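Local coordinates for protein DyP (Bjerkandera adusta, PDB 3VXJ) that binds heme b and, as a member of the dye-decolorizing peroxidase family, probably uses peroxide to oxidise dyes and phenolic compounds, at residues A219-Q224 against L354-Y359; G195-G200 against H326-S331; D92-D97 against G425-L430; N10-I15 against F66-F71. All coordinates share one frame; numbering follows the deposited sequence.

Interaction 1 (A219-Q224 against L354-Y359); sequences AFRHFQ and LLFVEY. With HEM (protoporphyrin IX containing Fe), chain B.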
# COMPACT_ATOMS: atom_id res chain seq x y z
N ALA A 219 -0.57 -7.33 3.19
CA ALA A 219 -0.71 -7.65 1.78
C ALA A 219 0.45 -6.95 1.08
O ALA A 219 0.52 -5.71 1.05
CB ALA A 219 -2.05 -7.16 1.25
N PHE A 220 1.37 -7.75 0.56
CA PHE A 220 2.46 -7.26 -0.25
C PHE A 220 2.11 -7.45 -1.73
O PHE A 220 1.64 -8.51 -2.13
CB PHE A 220 3.77 -8.00 0.07
CG PHE A 220 4.91 -7.55 -0.78
CD1 PHE A 220 5.59 -6.39 -0.44
CD2 PHE A 220 5.29 -8.24 -1.92
CE1 PHE A 220 6.63 -5.92 -1.23
CE2 PHE A 220 6.33 -7.78 -2.71
CZ PHE A 220 7.00 -6.62 -2.37
N ARG A 221 2.35 -6.41 -2.53
CA ARG A 221 2.18 -6.50 -3.98
C ARG A 221 3.37 -5.87 -4.69
O ARG A 221 3.75 -4.74 -4.39
CB ARG A 221 0.91 -5.78 -4.44
CG ARG A 221 -0.37 -6.26 -3.76
CD ARG A 221 -0.95 -7.50 -4.41
NE ARG A 221 -1.78 -7.16 -5.56
CZ ARG A 221 -2.08 -7.99 -6.56
NH1 ARG A 221 -1.57 -9.21 -6.63
NH2 ARG A 221 -2.87 -7.56 -7.54
N HIS A 222 3.97 -6.61 -5.62
CA HIS A 222 5.01 -6.05 -6.45
C HIS A 222 4.36 -5.55 -7.74
O HIS A 222 3.93 -6.36 -8.57
CB HIS A 222 6.07 -7.11 -6.75
CG HIS A 222 7.06 -6.70 -7.79
ND1 HIS A 222 7.87 -7.61 -8.44
CD2 HIS A 222 7.38 -5.48 -8.29
CE1 HIS A 222 8.64 -6.97 -9.31
NE2 HIS A 222 8.35 -5.68 -9.25
N PHE A 223 4.24 -4.23 -7.89
CA PHE A 223 3.62 -3.65 -9.09
C PHE A 223 4.69 -3.06 -9.98
O PHE A 223 5.53 -2.29 -9.51
CB PHE A 223 2.67 -2.50 -8.74
CG PHE A 223 1.46 -2.91 -7.96
CD1 PHE A 223 0.57 -3.86 -8.46
CD2 PHE A 223 1.18 -2.28 -6.76
CE1 PHE A 223 -0.57 -4.20 -7.74
CE2 PHE A 223 0.04 -2.60 -6.02
CZ PHE A 223 -0.85 -3.57 -6.52
N GLN A 224 4.66 -3.40 -11.27
CA GLN A 224 5.44 -2.67 -12.26
C GLN A 224 4.55 -1.59 -12.85
O GLN A 224 3.41 -1.86 -13.21
CB GLN A 224 5.93 -3.63 -13.34
CG GLN A 224 6.81 -2.97 -14.38
CD GLN A 224 7.57 -3.95 -15.24
OE1 GLN A 224 7.61 -5.15 -14.96
NE2 GLN A 224 8.18 -3.45 -16.30
N LEU A 354 6.07 0.06 -7.84
CA LEU A 354 5.72 0.26 -6.44
C LEU A 354 5.81 -1.06 -5.72
O LEU A 354 5.26 -2.07 -6.16
CB LEU A 354 4.30 0.84 -6.29
CG LEU A 354 3.89 1.36 -4.90
CD1 LEU A 354 4.71 2.59 -4.49
CD2 LEU A 354 2.38 1.67 -4.85
N LEU A 355 6.54 -1.05 -4.61
CA LEU A 355 6.51 -2.15 -3.65
C LEU A 355 5.44 -1.78 -2.63
O LEU A 355 5.68 -0.98 -1.72
CB LEU A 355 7.89 -2.36 -3.02
CG LEU A 355 9.01 -2.56 -4.04
CD1 LEU A 355 10.36 -2.77 -3.38
CD2 LEU A 355 8.71 -3.72 -4.99
N PHE A 356 4.26 -2.35 -2.84
CA PHE A 356 3.05 -1.95 -2.12
C PHE A 356 2.88 -2.81 -0.86
O PHE A 356 3.02 -4.04 -0.91
CB PHE A 356 1.86 -2.09 -3.07
CG PHE A 356 0.53 -1.86 -2.43
CD1 PHE A 356 -0.05 -0.60 -2.41
CD2 PHE A 356 -0.17 -2.93 -1.88
CE1 PHE A 356 -1.29 -0.39 -1.81
CE2 PHE A 356 -1.43 -2.74 -1.31
CZ PHE A 356 -1.98 -1.48 -1.27
N VAL A 357 2.57 -2.13 0.24
CA VAL A 357 2.45 -2.76 1.55
C VAL A 357 1.22 -2.20 2.24
O VAL A 357 1.12 -0.98 2.42
CB VAL A 357 3.68 -2.42 2.41
CG1 VAL A 357 3.51 -2.92 3.83
CG2 VAL A 357 4.96 -3.00 1.79
N GLU A 358 0.29 -3.08 2.60
CA GLU A 358 -0.92 -2.65 3.30
C GLU A 358 -1.20 -3.58 4.46
O GLU A 358 -1.19 -4.81 4.29
CB GLU A 358 -2.11 -2.64 2.34
CG GLU A 358 -3.35 -1.96 2.89
CD GLU A 358 -4.40 -1.64 1.83
OE1 GLU A 358 -4.45 -2.33 0.80
OE2 GLU A 358 -5.17 -0.67 2.03
N TYR A 359 -1.43 -2.99 5.63
CA TYR A 359 -1.66 -3.71 6.88
C TYR A 359 -3.10 -3.57 7.37
O TYR A 359 -3.67 -2.48 7.36
CB TYR A 359 -0.77 -3.19 8.00
CG TYR A 359 0.72 -3.34 7.77
CD1 TYR A 359 1.34 -4.58 7.91
CD2 TYR A 359 1.50 -2.24 7.43
CE1 TYR A 359 2.70 -4.72 7.72
CE2 TYR A 359 2.89 -2.36 7.25
CZ TYR A 359 3.47 -3.61 7.39
OH TYR A 359 4.83 -3.76 7.20
CHA HEM B . -4.09 6.43 -1.82
CHB HEM B . -1.10 5.57 -5.52
CHC HEM B . -2.21 0.87 -5.38
CHD HEM B . -5.18 1.70 -1.66
C1A HEM B . -3.21 6.61 -2.85
C2A HEM B . -2.68 7.89 -3.29
C3A HEM B . -1.86 7.64 -4.32
C4A HEM B . -1.83 6.22 -4.54
CMA HEM B . -1.05 8.67 -5.14
CAA HEM B . -3.08 9.26 -2.69
CBA HEM B . -2.24 9.72 -1.50
CGA HEM B . -2.52 8.97 -0.22
O1A HEM B . -3.60 9.13 0.39
O2A HEM B . -1.62 8.20 0.22
C1B HEM B . -1.12 4.22 -5.80
C2B HEM B . -0.36 3.56 -6.83
C3B HEM B . -0.67 2.25 -6.79
C4B HEM B . -1.62 2.06 -5.72
CMB HEM B . 0.60 4.29 -7.80
CAB HEM B . -0.11 1.10 -7.67
CBB HEM B . 1.07 1.18 -8.28
C1C HEM B . -3.15 0.70 -4.39
C2C HEM B . -3.82 -0.55 -4.07
C3C HEM B . -4.66 -0.32 -3.05
C4C HEM B . -4.52 1.08 -2.69
CMC HEM B . -3.57 -1.88 -4.80
CAC HEM B . -5.60 -1.30 -2.31
CBC HEM B . -6.26 -2.27 -2.97
C1D HEM B . -5.10 3.02 -1.33
C2D HEM B . -5.73 3.60 -0.16
C3D HEM B . -5.40 5.06 -0.22
C4D HEM B . -4.60 5.23 -1.40
CMD HEM B . -6.58 2.92 0.92
CAD HEM B . -5.88 6.10 0.80
CBD HEM B . -7.31 6.49 0.42
CGD HEM B . -7.89 7.48 1.40
O1D HEM B . -8.40 8.53 0.93
O2D HEM B . -7.85 7.22 2.62
NA HEM B . -2.69 5.63 -3.65
NB HEM B . -1.92 3.28 -5.15
NC HEM B . -3.63 1.67 -3.55
ND HEM B . -4.41 4.01 -2.03
FE HEM B . -3.21 3.65 -3.65
O HOH W 1 -1.70 3.44 -2.36
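R221 pairs with F356, A219 with E358 and F223 with L354 in the two central strands of an antiparallel sheet with a ferredoxin-like strand order, as in the dimeric alpha+beta barrel clan, and one face of it lines the heme pocket. The strand directions differ by 165°. Six backbone hydrogen bonds join these three hydrogen-bonded pairs, A219 N to E358 O being 2.8 Å long. Between them lie the non-hydrogen-bonded pairs F220-V357 and H222-L355; F220 CA also makes a CA-H...O contact with F356 O at 3.3 Å.

L354, F356 and F223 reach the porphyrin. F356 has CG anti to the backbone N (chi1 173°), which carries its ring out to pyrrole C, with CE1 3.4 Å from HEM C1C and CZ 3.4 Å from HEM C3C. The heme methyl CMC sits over one face of this ring, while the iron-bound water lies at its edge. F223 runs alongside, its CE2 3.5 Å from F356 CB, and the ring planes are turned 58° to each other. R221 passes F356 with its CG 3.8 Å from F356 CD2, then bends off to a salt bridge with D103. An alanine at F356 would probably open a gap beside pyrrole C and strip R221 CG of the ring it packs on.

On the other face F220 makes apolar contacts with V357 and L355 and also meets F28 edge-to-face, while H222 lies beside L355 and bonds to Y334 through NE2. V357 CG2 comes to the edge of the F220 ring, 4.1 Å from F220 CD1.

Interaction 2 (G195-G200 against H326-S331); sequences GIILTG and HAMRSS. With HEM (protoporphyrin IX containing Fe), chain B; 3DM (2,6-dimethoxyphenol), chain D.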
# COMPACT_ATOMS: atom_id res chain seq x y z
N GLY A 195 -8.09 -2.66 16.69
CA GLY A 195 -8.29 -3.97 16.07
C GLY A 195 -8.66 -3.97 14.60
O GLY A 195 -8.77 -5.02 14.00
N ILE A 196 -8.88 -2.80 14.01
CA ILE A 196 -8.97 -2.72 12.55
C ILE A 196 -7.60 -3.04 11.93
O ILE A 196 -7.52 -3.60 10.83
CB ILE A 196 -9.50 -1.35 12.08
CG1 ILE A 196 -10.89 -1.06 12.69
CG2 ILE A 196 -9.55 -1.27 10.55
CD1 ILE A 196 -11.94 -2.16 12.49
N ILE A 197 -6.53 -2.71 12.65
CA ILE A 197 -5.16 -2.90 12.17
C ILE A 197 -4.45 -4.03 12.92
O ILE A 197 -3.73 -4.82 12.30
CB ILE A 197 -4.34 -1.59 12.30
CG1 ILE A 197 -5.08 -0.40 11.63
CG2 ILE A 197 -2.94 -1.75 11.72
CD1 ILE A 197 -5.38 -0.59 10.13
N LEU A 198 -4.66 -4.11 14.23
CA LEU A 198 -3.92 -5.02 15.10
C LEU A 198 -4.79 -6.21 15.49
O LEU A 198 -5.86 -6.04 16.10
CB LEU A 198 -3.42 -4.29 16.36
CG LEU A 198 -2.42 -3.15 16.13
CD1 LEU A 198 -2.25 -2.32 17.38
CD2 LEU A 198 -1.07 -3.67 15.65
N THR A 199 -4.33 -7.41 15.15
CA THR A 199 -5.07 -8.62 15.49
C THR A 199 -5.24 -8.76 17.00
O THR A 199 -4.31 -8.47 17.78
CB THR A 199 -4.42 -9.89 14.86
OG1 THR A 199 -3.01 -9.89 15.08
CG2 THR A 199 -4.68 -9.92 13.35
N GLY A 200 -6.43 -9.16 17.42
CA GLY A 200 -6.72 -9.39 18.84
C GLY A 200 -7.16 -8.17 19.63
O GLY A 200 -7.55 -8.31 20.79
N HIS A 326 -10.79 0.35 6.68
CA HIS A 326 -9.57 1.14 6.71
C HIS A 326 -8.34 0.26 6.87
O HIS A 326 -8.42 -0.81 7.47
CB HIS A 326 -9.64 2.19 7.81
CG HIS A 326 -10.71 3.22 7.58
ND1 HIS A 326 -10.60 4.21 6.63
CD2 HIS A 326 -11.92 3.39 8.17
CE1 HIS A 326 -11.69 4.96 6.65
NE2 HIS A 326 -12.51 4.47 7.56
N ALA A 327 -7.22 0.70 6.32
CA ALA A 327 -5.97 -0.05 6.43
C ALA A 327 -4.80 0.92 6.36
O ALA A 327 -4.94 2.02 5.81
CB ALA A 327 -5.88 -1.09 5.31
N MET A 328 -3.65 0.50 6.89
CA MET A 328 -2.40 1.28 6.84
C MET A 328 -1.60 0.91 5.61
O MET A 328 -1.53 -0.27 5.25
CB MET A 328 -1.53 0.97 8.06
CG MET A 328 -2.12 1.34 9.41
SD MET A 328 -2.20 3.13 9.67
CE MET A 328 -2.45 3.16 11.44
N ARG A 329 -0.96 1.89 4.98
CA ARG A 329 -0.05 1.60 3.88
C ARG A 329 1.36 2.08 4.16
O ARG A 329 1.56 3.15 4.76
CB ARG A 329 -0.56 2.23 2.58
CG ARG A 329 -1.86 1.65 2.08
CD ARG A 329 -2.48 2.54 0.99
NE ARG A 329 -2.79 3.86 1.53
CZ ARG A 329 -2.29 5.01 1.09
NH1 ARG A 329 -1.51 5.03 0.03
NH2 ARG A 329 -2.61 6.15 1.69
N SER A 330 2.33 1.28 3.73
CA SER A 330 3.74 1.64 3.86
C SER A 330 4.52 1.27 2.60
O SER A 330 5.52 0.55 2.65
CB SER A 330 4.36 0.98 5.09
OG SER A 330 5.56 1.63 5.45
N SER A 331 4.02 1.75 1.47
CA SER A 331 4.59 1.41 0.18
C SER A 331 5.82 2.26 -0.14
O SER A 331 5.99 3.36 0.39
CB SER A 331 3.54 1.62 -0.91
OG SER A 331 2.37 0.89 -0.60
CHA HEM B . -4.09 6.43 -1.82
CHB HEM B . -1.10 5.57 -5.52
CHC HEM B . -2.21 0.87 -5.38
CHD HEM B . -5.18 1.70 -1.66
C1A HEM B . -3.21 6.61 -2.85
C2A HEM B . -2.68 7.89 -3.29
C3A HEM B . -1.86 7.64 -4.32
C4A HEM B . -1.83 6.22 -4.54
CMA HEM B . -1.05 8.67 -5.14
CAA HEM B . -3.08 9.26 -2.69
CBA HEM B . -2.24 9.72 -1.50
CGA HEM B . -2.52 8.97 -0.22
O1A HEM B . -3.60 9.13 0.39
O2A HEM B . -1.62 8.20 0.22
C1B HEM B . -1.12 4.22 -5.80
C2B HEM B . -0.36 3.56 -6.83
C3B HEM B . -0.67 2.25 -6.79
C4B HEM B . -1.62 2.06 -5.72
CMB HEM B . 0.60 4.29 -7.80
CAB HEM B . -0.11 1.10 -7.67
CBB HEM B . 1.07 1.18 -8.28
C1C HEM B . -3.15 0.70 -4.39
C2C HEM B . -3.82 -0.55 -4.07
C3C HEM B . -4.66 -0.32 -3.05
C4C HEM B . -4.52 1.08 -2.69
CMC HEM B . -3.57 -1.88 -4.80
CAC HEM B . -5.60 -1.30 -2.31
CBC HEM B . -6.26 -2.27 -2.97
C1D HEM B . -5.10 3.02 -1.33
C2D HEM B . -5.73 3.60 -0.16
C3D HEM B . -5.40 5.06 -0.22
C4D HEM B . -4.60 5.23 -1.40
CMD HEM B . -6.58 2.92 0.92
CAD HEM B . -5.88 6.10 0.80
CBD HEM B . -7.31 6.49 0.42
CGD HEM B . -7.89 7.48 1.40
O1D HEM B . -8.40 8.53 0.93
O2D HEM B . -7.85 7.22 2.62
NA HEM B . -2.69 5.63 -3.65
NB HEM B . -1.92 3.28 -5.15
NC HEM B . -3.63 1.67 -3.55
ND HEM B . -4.41 4.01 -2.03
FE HEM B . -3.21 3.65 -3.65
O1 3DM D . -12.41 8.06 6.03
C1 3DM D . -13.73 8.43 6.15
C2 3DM D . -14.75 7.48 6.12
O2 3DM D . -14.42 6.16 5.97
C7 3DM D . -15.46 5.25 5.57
C3 3DM D . -16.08 7.91 6.26
C4 3DM D . -16.38 9.27 6.40
C5 3DM D . -15.36 10.21 6.43
C6 3DM D . -14.03 9.79 6.30
O3 3DM D . -12.99 10.67 6.31
C8 3DM D . -13.30 12.08 6.15
O HOH W 1 -1.70 3.44 -2.36
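I197 packs on A327 and M328, and I196 on H326, where the loop 195-200 covers the start of strand 328-334, an outer strand of the antiparallel heme-side sheet of the DyP fold. Van der Waals contact is what joins the two segments. The I197 side chain meets that of M328 at about a right angle: CD1 lies 3.9 Å from M328 CG and 3.8 Å from A327 CA. I197 CG2 touches the same M328 CG, so two branches of the isoleucine grip one methylene. I196 has CG2 anti to the backbone N, facing the carbonyl of H326, with CG2 only 3.3 Å from H326 O.

Contacts of 326-331 with the bound groups are of two kinds. By packing, the R329 guanidinium lies with one face over HEM C3D. The others are polar. H326 turns a ring edge to 2,6-dimethoxyphenol, placing NE2 3.0 Å from the methoxy oxygen O2; N313 is hydrogen-bonded to the same ligand. R329 NH2 gives a 2.7 Å hydrogen bond to propionate atom HEM O2A, while the bond from NH1 to that oxygen is weak. D171 forms a salt bridge with NH1. R329 NH1 also donates, at 2.9 Å, to the water that coordinates the heme iron at 2.0 Å.

Interaction 3 (D92-D97 against G425-L430); sequences DGQFAD and GEYFFL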
# COMPACT_ATOMS: atom_id res chain seq x y z
N ASP A 92 -3.99 -19.93 2.29
CA ASP A 92 -3.70 -20.42 0.93
C ASP A 92 -2.65 -19.60 0.20
O ASP A 92 -2.15 -20.04 -0.84
CB ASP A 92 -4.97 -20.49 0.09
CG ASP A 92 -5.92 -21.59 0.53
OD1 ASP A 92 -5.49 -22.50 1.27
OD2 ASP A 92 -7.10 -21.54 0.12
N GLY A 93 -2.30 -18.44 0.74
CA GLY A 93 -1.33 -17.55 0.09
C GLY A 93 -1.94 -16.73 -1.04
O GLY A 93 -3.04 -17.02 -1.52
N GLN A 94 -1.21 -15.71 -1.49
CA GLN A 94 -1.75 -14.77 -2.45
C GLN A 94 -1.84 -15.31 -3.88
O GLN A 94 -2.76 -14.95 -4.59
CB GLN A 94 -1.00 -13.44 -2.40
CG GLN A 94 -1.77 -12.32 -3.13
CD GLN A 94 -0.95 -11.05 -3.24
OE1 GLN A 94 -0.45 -10.72 -4.32
NE2 GLN A 94 -0.76 -10.36 -2.12
N PHE A 95 -0.90 -16.16 -4.30
CA PHE A 95 -0.96 -16.70 -5.66
C PHE A 95 -2.30 -17.40 -5.90
O PHE A 95 -2.93 -17.21 -6.94
CB PHE A 95 0.23 -17.65 -5.91
CG PHE A 95 0.41 -18.08 -7.35
CD1 PHE A 95 0.35 -17.16 -8.41
CD2 PHE A 95 0.68 -19.41 -7.65
CE1 PHE A 95 0.54 -17.59 -9.74
CE2 PHE A 95 0.88 -19.84 -8.97
CZ PHE A 95 0.80 -18.92 -10.00
N ALA A 96 -2.76 -18.16 -4.90
CA ALA A 96 -4.05 -18.86 -4.99
C ALA A 96 -5.24 -17.90 -5.03
O ALA A 96 -6.33 -18.29 -5.44
CB ALA A 96 -4.20 -19.81 -3.82
N ASP A 97 -5.02 -16.66 -4.59
CA ASP A 97 -6.06 -15.65 -4.54
C ASP A 97 -5.97 -14.66 -5.70
O ASP A 97 -6.85 -13.82 -5.88
CB ASP A 97 -5.96 -14.88 -3.21
CG ASP A 97 -7.25 -14.16 -2.81
OD1 ASP A 97 -8.36 -14.68 -3.11
OD2 ASP A 97 -7.16 -13.09 -2.18
N GLY A 425 3.13 -11.22 -5.28
CA GLY A 425 2.75 -10.71 -3.98
C GLY A 425 2.54 -11.86 -3.03
O GLY A 425 2.54 -13.02 -3.43
N GLU A 426 2.35 -11.52 -1.76
CA GLU A 426 2.09 -12.53 -0.75
C GLU A 426 1.35 -11.93 0.43
O GLU A 426 1.36 -10.70 0.64
CB GLU A 426 3.41 -13.22 -0.31
CG GLU A 426 3.25 -14.46 0.57
CD GLU A 426 2.29 -15.48 -0.04
OE1 GLU A 426 2.77 -16.43 -0.70
OE2 GLU A 426 1.07 -15.32 0.14
N TYR A 427 0.69 -12.80 1.19
CA TYR A 427 0.05 -12.43 2.44
C TYR A 427 0.93 -12.91 3.59
O TYR A 427 1.24 -14.11 3.68
CB TYR A 427 -1.33 -13.09 2.52
CG TYR A 427 -2.35 -12.66 1.48
CD1 TYR A 427 -2.50 -11.31 1.12
CD2 TYR A 427 -3.18 -13.59 0.87
CE1 TYR A 427 -3.44 -10.92 0.17
CE2 TYR A 427 -4.13 -13.21 -0.07
CZ TYR A 427 -4.25 -11.87 -0.41
OH TYR A 427 -5.18 -11.48 -1.35
N PHE A 428 1.32 -11.97 4.45
CA PHE A 428 2.21 -12.24 5.59
C PHE A 428 1.51 -11.90 6.90
O PHE A 428 0.64 -11.03 6.94
CB PHE A 428 3.51 -11.43 5.51
CG PHE A 428 4.34 -11.73 4.31
CD1 PHE A 428 5.12 -12.88 4.26
CD2 PHE A 428 4.35 -10.87 3.22
CE1 PHE A 428 5.90 -13.18 3.14
CE2 PHE A 428 5.13 -11.15 2.10
CZ PHE A 428 5.91 -12.29 2.06
N PHE A 429 1.93 -12.55 7.97
CA PHE A 429 1.56 -12.13 9.31
C PHE A 429 2.79 -11.63 10.04
O PHE A 429 3.80 -12.33 10.12
CB PHE A 429 0.90 -13.28 10.09
CG PHE A 429 0.49 -12.90 11.48
CD1 PHE A 429 -0.57 -12.03 11.69
CD2 PHE A 429 1.22 -13.35 12.58
CE1 PHE A 429 -0.95 -11.65 12.98
CE2 PHE A 429 0.85 -12.97 13.88
CZ PHE A 429 -0.22 -12.12 14.07
N LEU A 430 2.69 -10.41 10.58
CA LEU A 430 3.75 -9.83 11.41
C LEU A 430 3.35 -9.95 12.86
O LEU A 430 2.46 -9.23 13.32
CB LEU A 430 3.99 -8.36 11.05
CG LEU A 430 4.83 -8.06 9.81
CD1 LEU A 430 4.09 -8.42 8.53
CD2 LEU A 430 5.22 -6.60 9.81
O HOH W 2 1.22 -17.46 -2.66
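Q94 lies across Y427 and G425 in the tight part of this contact, where a loop packs on strand 425-430. Its CB sits over the middle of the Y427 ring, 3.9 Å from the centroid and 11° off the normal, a CH-pi contact. With CG anti to the backbone N (chi1 -165°), the extended chain runs on along the strand and sets OE1 3.2 Å from G425 CA. A side chain on G425 would collide with this oxygen. The amide continues to F220 O through NE2 and to R221 NH1 through OE1.

E426 OE2 grips two backbone N-H groups: Q94 N at 2.8 Å from its syn side, 26° out of the carboxylate plane, and Y427 N of its own strand through the anti lone pair. At the far end of the ring, Y427 OH donates to D97 OD2 at 2.7 Å, again on the anti lone pair, and R368 forms a salt bridge with this oxygen. G425 O is buried without a partner.

The other side is looser. D92 and A96 are exposed, the F95 side chain leads away from the strand toward W108, and a water accepts from F95 N at 3.0 Å and lies 2.7 Å from E426 OE1. A D97 N to Q94 O bond (2.8 Å) closes residues 94-97 into a beta-turn, which packs with the loop before it against an outer strand of an antiparallel, ferredoxin-like sheet.

Interaction 4 (N10-I15 against F66-F71); sequences NIQGDI and FVNLGF
Q12 and N68 come within 6.2 Å, CA to CA, where the chain entering the short helix 13-16 passes strand 65-71, an outer strand of the N-terminal antiparallel sheet of the dimeric alpha+beta barrel fold. Q12 bonds to this strand with its side chain much as a neighbouring strand would with its backbone. The Q12 chain is extended beyond CG and turns the edge of its amide to the backbone of L69. OE1 accepts from L69 N at 2.8 Å, in the carbonyl plane on a lone pair, while NE2 donates to L69 O at 2.9 Å with an N-H...O angle of 162°. Bonds at both OE1 and NE2 fix the amide's orientation, and P431 O is a second acceptor for NE2. An alanine at Q12 would probably leave the N-H and C=O of L69 without these mates and cost P431 O a donor.

N68 reaches the other way, into the first turn of the helix. Its OD1 accepts from D14 N at 2.8 Å and also lies 3.1 Å from D14 CB, a close fit. CG is anti to the carbonyl carbon (chi1 -80°), which points the amide at the helix; ND2 also bonds to T50 O. D14 directs its carboxylate elsewhere, to S330 and Y359. N68 ND2 donates to V67 O at 2.8 Å, approaching from above the carbonyl plane, 44° out of it.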
# COMPACT_ATOMS: atom_id res chain seq x y z
N ASN A 10 6.16 -3.18 21.82
CA ASN A 10 5.93 -4.57 21.44
C ASN A 10 5.31 -4.75 20.06
O ASN A 10 5.08 -5.87 19.61
CB ASN A 10 5.06 -5.28 22.48
CG ASN A 10 5.25 -6.78 22.45
OD1 ASN A 10 6.38 -7.26 22.29
ND2 ASN A 10 4.15 -7.54 22.59
N ILE A 11 5.03 -3.63 19.39
CA ILE A 11 4.38 -3.66 18.07
C ILE A 11 5.42 -3.32 17.01
O ILE A 11 6.13 -2.33 17.12
CB ILE A 11 3.20 -2.65 18.01
CG1 ILE A 11 2.10 -3.09 18.99
CG2 ILE A 11 2.66 -2.54 16.58
CD1 ILE A 11 1.11 -2.01 19.39
N GLN A 12 5.54 -4.17 16.00
CA GLN A 12 6.46 -3.90 14.91
C GLN A 12 6.13 -2.56 14.24
O GLN A 12 4.98 -2.30 13.86
CB GLN A 12 6.50 -5.06 13.92
CG GLN A 12 7.08 -6.35 14.52
CD GLN A 12 7.54 -7.32 13.45
OE1 GLN A 12 8.43 -7.00 12.67
NE2 GLN A 12 6.93 -8.50 13.40
N GLY A 13 7.14 -1.69 14.14
CA GLY A 13 6.90 -0.28 13.87
C GLY A 13 6.29 0.06 12.52
O GLY A 13 5.57 1.04 12.41
N ASP A 14 6.58 -0.74 11.49
CA ASP A 14 6.02 -0.43 10.17
C ASP A 14 4.50 -0.51 10.12
O ASP A 14 3.87 0.16 9.30
CB ASP A 14 6.64 -1.30 9.08
CG ASP A 14 6.48 -0.71 7.69
OD1 ASP A 14 6.74 0.50 7.52
OD2 ASP A 14 6.06 -1.45 6.77
N ILE A 15 3.92 -1.31 11.02
CA ILE A 15 2.47 -1.51 11.05
C ILE A 15 1.73 -0.22 11.45
O ILE A 15 0.76 0.17 10.81
CB ILE A 15 2.08 -2.61 12.04
CG1 ILE A 15 2.71 -3.95 11.65
CG2 ILE A 15 0.56 -2.75 12.10
CD1 ILE A 15 2.64 -4.98 12.77
N PHE A 66 15.89 0.19 10.27
CA PHE A 66 14.77 -0.43 10.95
C PHE A 66 14.56 -1.79 10.31
O PHE A 66 14.66 -1.93 9.09
CB PHE A 66 13.49 0.40 10.75
CG PHE A 66 13.62 1.85 11.16
CD1 PHE A 66 14.43 2.24 12.22
CD2 PHE A 66 12.89 2.83 10.48
CE1 PHE A 66 14.52 3.58 12.60
CE2 PHE A 66 12.98 4.18 10.85
CZ PHE A 66 13.80 4.55 11.92
N VAL A 67 14.24 -2.79 11.12
CA VAL A 67 13.90 -4.11 10.58
C VAL A 67 12.59 -4.63 11.16
O VAL A 67 12.37 -4.58 12.37
CB VAL A 67 15.02 -5.16 10.80
CG1 VAL A 67 14.71 -6.45 10.00
CG2 VAL A 67 16.39 -4.60 10.38
N ASN A 68 11.71 -5.08 10.27
CA ASN A 68 10.50 -5.80 10.65
C ASN A 68 10.50 -7.16 9.95
O ASN A 68 11.26 -7.39 9.01
CB ASN A 68 9.25 -5.00 10.30
CG ASN A 68 8.92 -3.89 11.31
OD1 ASN A 68 7.89 -3.23 11.16
ND2 ASN A 68 9.78 -3.65 12.32
N LEU A 69 9.64 -8.06 10.42
CA LEU A 69 9.66 -9.45 9.98
C LEU A 69 8.26 -10.05 9.97
O LEU A 69 7.55 -10.03 10.98
CB LEU A 69 10.59 -10.27 10.89
CG LEU A 69 10.67 -11.80 10.72
CD1 LEU A 69 11.20 -12.19 9.34
CD2 LEU A 69 11.56 -12.38 11.80
N GLY A 70 7.88 -10.58 8.81
CA GLY A 70 6.61 -11.27 8.65
C GLY A 70 6.78 -12.68 8.12
O GLY A 70 7.78 -13.01 7.49
N PHE A 71 5.77 -13.51 8.38
CA PHE A 71 5.75 -14.91 7.96
C PHE A 71 4.54 -15.23 7.12
O PHE A 71 3.44 -14.75 7.39
CB PHE A 71 5.77 -15.84 9.18
CG PHE A 71 7.03 -15.76 9.97
CD1 PHE A 71 8.13 -16.52 9.62
CD2 PHE A 71 7.13 -14.88 11.04
CE1 PHE A 71 9.32 -16.42 10.33
CE2 PHE A 71 8.32 -14.78 11.78
CZ PHE A 71 9.41 -15.56 11.41

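From the N terminus, interaction 4 closes first, a short loop that joins the helix entrance at 10-15 to strand 65-71 before any other contact opens. Segment 92-97 then starts interaction 3, which waits for 425-430 and so encloses most of the chain. Inside that loop lie interactions 1 and 2, which cross: 195-200, 219-224, 326-331 and 354-359 alternate. Strands 328-334, 353-360, 216-225 and 420-430 stand side by side in one sheet, so interactions 1, 2 and 3 share it, and the first two also share the heme and its iron-bound water. A side chain of 10-15 reaches strands 328-334 and 353-360, and F71 O bonds to F429 N, tying the N-terminal part to this sheet.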